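Local coordinates for protein Cif (Cell cycle inhibiting factor) (Escherichia coli, PDB 3EFY) that deamidates a glutamine side chain of host NEDD8, thereby shutting down cullin-RING ubiquitin ligases and inhibiting the host cell cycle, at residues A[61-72]-A[113-123]. Sequence-based numbering, arbitrary orientation.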
loop_
_atom_site.group_PDB
_atom_site.type_symbol
_atom_site.label_atom_id
_atom_site.label_comp_id
_atom_site.label_asym_id
_atom_site.label_seq_id
_atom_site.Cartn_x
_atom_site.Cartn_y
_atom_site.Cartn_z
ATOM N N ASP A 61 2.902 -6.483 20.970
ATOM C CA ASP A 61 3.556 -6.724 22.233
ATOM C C ASP A 61 2.922 -5.841 23.307
ATOM O O ASP A 61 3.276 -4.695 23.460
ATOM C CB ASP A 61 5.056 -6.441 22.030
ATOM C CG ASP A 61 5.940 -6.778 23.200
ATOM O OD1 ASP A 61 5.477 -6.843 24.352
ATOM O OD2 ASP A 61 7.177 -6.948 22.924
ATOM N N GLY A 62 2.013 -6.466 24.072
ATOM C CA GLY A 62 1.196 -5.752 25.049
ATOM C C GLY A 62 2.044 -5.276 26.218
ATOM O O GLY A 62 1.843 -4.155 26.735
ATOM N N ALA A 63 2.973 -6.115 26.663
ATOM C CA ALA A 63 3.807 -5.780 27.830
ATOM C C ALA A 63 4.777 -4.628 27.546
ATOM O O ALA A 63 4.908 -3.659 28.340
ATOM C CB ALA A 63 4.548 -7.025 28.285
ATOM N N LEU A 64 5.455 -4.682 26.391
ATOM C CA LEU A 64 6.318 -3.614 25.967
ATOM C C LEU A 64 5.519 -2.404 25.521
ATOM O O LEU A 64 6.042 -1.286 25.518
ATOM C CB LEU A 64 7.254 -4.079 24.844
ATOM C CG LEU A 64 8.497 -3.241 24.527
ATOM C CD1 LEU A 64 9.443 -3.170 25.703
ATOM C CD2 LEU A 64 9.224 -3.732 23.276
ATOM N N GLY A 65 4.245 -2.613 25.150
ATOM C CA GLY A 65 3.383 -1.603 24.601
ATOM C C GLY A 65 3.840 -1.136 23.224
ATOM O O GLY A 65 3.992 0.046 22.948
ATOM N N HIS A 66 4.018 -2.085 22.305
ATOM C CA HIS A 66 4.711 -1.782 21.097
ATOM C C HIS A 66 4.324 -2.838 20.024
ATOM O O HIS A 66 3.922 -3.919 20.386
ATOM C CB HIS A 66 6.202 -1.879 21.411
ATOM C CG HIS A 66 7.067 -1.427 20.296
ATOM N ND1 HIS A 66 6.702 -0.388 19.470
ATOM C CD2 HIS A 66 8.292 -1.846 19.871
ATOM C CE1 HIS A 66 7.631 -0.249 18.543
ATOM N NE2 HIS A 66 8.630 -1.078 18.795
ATOM N N ALA A 67 4.281 -2.431 18.780
ATOM C CA ALA A 67 4.085 -3.369 17.654
ATOM C C ALA A 67 5.248 -3.280 16.680
ATOM O O ALA A 67 5.843 -2.222 16.485
ATOM C CB ALA A 67 2.766 -3.062 16.920
ATOM N N TYR A 68 5.557 -4.393 16.000
ATOM C CA TYR A 68 6.740 -4.440 15.148
ATOM C C TYR A 68 6.699 -5.704 14.279
ATOM O O TYR A 68 5.865 -6.563 14.515
ATOM C CB TYR A 68 8.037 -4.381 15.990
ATOM C CG TYR A 68 8.080 -5.258 17.174
ATOM C CD1 TYR A 68 8.588 -6.561 17.101
ATOM C CD2 TYR A 68 7.560 -4.877 18.433
ATOM C CE1 TYR A 68 8.638 -7.381 18.231
ATOM C CE2 TYR A 68 7.570 -5.698 19.489
ATOM C CZ TYR A 68 8.091 -6.973 19.424
ATOM O OH TYR A 68 8.112 -7.761 20.559
ATOM N N ILE A 69 7.608 -5.785 13.316
ATOM C CA ILE A 69 7.622 -6.883 12.303
ATOM C C ILE A 69 8.913 -7.676 12.462
ATOM O O ILE A 69 9.982 -7.076 12.580
ATOM C CB ILE A 69 7.562 -6.331 10.916
ATOM C CG1 ILE A 69 6.316 -5.450 10.649
ATOM C CG2 ILE A 69 7.601 -7.496 9.900
ATOM C CD1 ILE A 69 5.006 -6.146 10.961
ATOM N N VAL A 70 8.825 -9.010 12.408
ATOM C CA VAL A 70 9.996 -9.891 12.330
ATOM C C VAL A 70 9.907 -10.609 10.987
ATOM O O VAL A 70 8.881 -11.237 10.668
ATOM C CB VAL A 70 10.028 -10.852 13.449
ATOM C CG1 VAL A 70 11.271 -11.797 13.312
ATOM C CG2 VAL A 70 10.087 -10.125 14.795
ATOM N N ASP A 71 10.946 -10.401 10.183
ATOM C CA ASP A 71 11.054 -10.941 8.812
ATOM C C ASP A 71 11.980 -12.168 8.973
ATOM O O ASP A 71 13.139 -12.018 9.437
ATOM C CB ASP A 71 11.606 -9.850 7.905
ATOM C CG ASP A 71 11.905 -10.303 6.468
ATOM O OD1 ASP A 71 11.711 -11.499 6.156
ATOM O OD2 ASP A 71 12.316 -9.441 5.648
ATOM N N ILE A 72 11.479 -13.345 8.553
ATOM C CA ILE A 72 12.181 -14.606 8.634
ATOM C C ILE A 72 12.449 -15.141 7.208
ATOM O O ILE A 72 11.618 -15.830 6.649
ATOM C CB ILE A 72 11.441 -15.636 9.479
ATOM C CG1 ILE A 72 11.082 -15.093 10.874
ATOM C CG2 ILE A 72 12.290 -16.932 9.638
ATOM C CD1 ILE A 72 10.006 -15.878 11.561
ATOM N N LEU A 113 16.716 -15.276 15.143
ATOM C CA LEU A 113 15.350 -15.555 15.512
ATOM C C LEU A 113 15.232 -16.077 16.926
ATOM O O LEU A 113 14.333 -15.702 17.663
ATOM C CB LEU A 113 14.730 -16.527 14.489
ATOM C CG LEU A 113 13.275 -16.927 14.724
ATOM C CD1 LEU A 113 12.338 -15.692 14.721
ATOM C CD2 LEU A 113 12.817 -17.881 13.605
ATOM N N ASP A 114 16.187 -16.925 17.351
ATOM C CA ASP A 114 16.162 -17.443 18.703
ATOM C C ASP A 114 16.247 -16.341 19.780
ATOM O O ASP A 114 15.702 -16.521 20.857
ATOM C CB ASP A 114 17.353 -18.366 18.936
ATOM C CG ASP A 114 17.201 -19.710 18.287
ATOM O OD1 ASP A 114 16.091 -20.092 17.896
ATOM O OD2 ASP A 114 18.245 -20.385 18.187
ATOM N N ASP A 115 16.967 -15.252 19.483
ATOM C CA ASP A 115 17.141 -14.173 20.472
ATOM C C ASP A 115 15.815 -13.410 20.668
ATOM O O ASP A 115 15.456 -13.063 21.818
ATOM C CB ASP A 115 18.240 -13.224 20.080
ATOM C CG ASP A 115 19.644 -13.808 20.338
ATOM O OD1 ASP A 115 19.754 -14.741 21.159
ATOM O OD2 ASP A 115 20.597 -13.310 19.715
ATOM N N ILE A 116 15.103 -13.151 19.578
ATOM C CA ILE A 116 13.818 -12.420 19.729
ATOM C C ILE A 116 12.775 -13.360 20.371
ATOM O O ILE A 116 11.978 -12.944 21.187
ATOM C CB ILE A 116 13.343 -11.711 18.412
ATOM C CG1 ILE A 116 12.065 -10.897 18.664
ATOM C CG2 ILE A 116 13.090 -12.710 17.314
ATOM C CD1 ILE A 116 12.271 -9.622 19.352
ATOM N N CYS A 117 12.809 -14.649 20.027
ATOM C CA CYS A 117 11.973 -15.640 20.668
ATOM C C CYS A 117 12.231 -15.808 22.177
ATOM O O CYS A 117 11.312 -15.957 22.991
ATOM C CB CYS A 117 12.052 -16.969 19.906
ATOM S SG CYS A 117 11.218 -16.811 18.299
ATOM N N ASN A 118 13.490 -15.768 22.565
ATOM C CA ASN A 118 13.835 -15.802 23.970
ATOM C C ASN A 118 13.238 -14.584 24.659
ATOM O O ASN A 118 12.681 -14.701 25.753
ATOM C CB ASN A 118 15.340 -15.797 24.159
ATOM C CG ASN A 118 15.742 -15.762 25.650
ATOM O OD1 ASN A 118 16.203 -14.735 26.170
ATOM N ND2 ASN A 118 15.530 -16.882 26.349
ATOM N N TYR A 119 13.311 -13.430 24.001
ATOM C CA TYR A 119 12.672 -12.213 24.540
ATOM C C TYR A 119 11.163 -12.422 24.775
ATOM O O TYR A 119 10.624 -12.099 25.845
ATOM C CB TYR A 119 12.972 -10.942 23.644
ATOM C CG TYR A 119 11.994 -9.851 23.887
ATOM C CD1 TYR A 119 12.068 -9.071 25.036
ATOM C CD2 TYR A 119 10.878 -9.690 23.053
ATOM C CE1 TYR A 119 11.110 -8.143 25.326
ATOM C CE2 TYR A 119 9.922 -8.740 23.319
ATOM C CZ TYR A 119 10.040 -7.965 24.457
ATOM O OH TYR A 119 9.090 -7.058 24.784
ATOM N N PHE A 120 10.440 -12.973 23.784
ATOM C CA PHE A 120 9.007 -13.208 23.955
ATOM C C PHE A 120 8.761 -14.075 25.192
ATOM O O PHE A 120 7.864 -13.812 26.016
ATOM C CB PHE A 120 8.388 -13.954 22.747
ATOM C CG PHE A 120 8.460 -13.231 21.423
ATOM C CD1 PHE A 120 8.438 -11.876 21.314
ATOM C CD2 PHE A 120 8.491 -13.975 20.256
ATOM C CE1 PHE A 120 8.517 -11.284 20.099
ATOM C CE2 PHE A 120 8.530 -13.399 19.059
ATOM C CZ PHE A 120 8.552 -12.055 18.946
ATOM N N SER A 121 9.574 -15.118 25.314
ATOM C CA SER A 121 9.424 -16.049 26.421
ATOM C C SER A 121 9.650 -15.360 27.777
ATOM O O SER A 121 8.845 -15.493 28.682
ATOM C CB SER A 121 10.366 -17.238 26.257
ATOM O OG SER A 121 10.085 -18.156 27.301
ATOM N N CYS A 122 10.724 -14.600 27.884
ATOM C CA CYS A 122 11.014 -13.849 29.119
ATOM C C CYS A 122 9.920 -12.838 29.461
ATOM O O CYS A 122 9.425 -12.818 30.580
ATOM C CB CYS A 122 12.350 -13.123 29.007
ATOM S SG CYS A 122 13.768 -14.211 28.956
ATOM N N MET A 123 9.511 -12.007 28.499
ATOM C CA MET A 123 8.490 -11.002 28.753
ATOM C C MET A 123 7.148 -11.630 29.123
ATOM O O MET A 123 6.422 -11.119 29.978
ATOM C CB MET A 123 8.366 -10.063 27.542
ATOM C CG MET A 123 7.392 -8.945 27.642
ATOM S SD MET A 123 7.943 -7.717 28.887
ATOM C CE MET A 123 9.679 -7.896 28.685
#
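D61 and Y119 meet where the helix 113-124 covers one face of the antiparallel sheet in this papain-like (clan CA) catalytic domain, and the pair illustrates how one buried carboxylate can tie a β-hairpin to a packed helix. Y119 OH donates to the syn lone pair of D61 OD2, 2.7 Å away; carboxylate and ring planes stand 47° apart. The same oxygen accepts a second hydrogen bond, from Y68 OH, on its anti side and slightly out of the carboxylate plane. Two phenols thus grip D61 OD2, which would be expected to favour the ionised acid despite its burial. The Y68 hydroxyl in turn sits at the ring edges of both Y119 and F120, 3.4 Å from Y119 CE2 and 3.6 Å from F120 CE1. A chi1 of 46° sets Y68 CG between the backbone N and the carbonyl carbon, its hydroxyl reaching D61 from the neighbouring strand.

Carbon side chains enclose this polar centre. L64 crosses Y119 at about a right angle, its CB 3.5 Å from the phenolic oxygen, and A63 CB presses on M123 CG at 3.5 Å. Towards the other end of the strand, V70 sets CG1 towards L113 CD1 and CG2 towards I116 CG1, while I72 CD1 rests against both methyls of L113, 3.9 Å from L113 CD1.

In the second shell, F137 of helix 130-137 stacks edge-to-face on both Y68 and Y119. H66, an active-site residue that bonds through NE2 to Q86 OE1, begins the strand, and Y68 also touches Q86, so this core backs directly onto the catalytic centre. The hairpin loop is shaped by a G1 β-bulge, G65 and H66 facing D61, and by an Asx motif: L64 N donates to D61 OD1 at 3.0 Å, arriving 53° above the carboxylate plane.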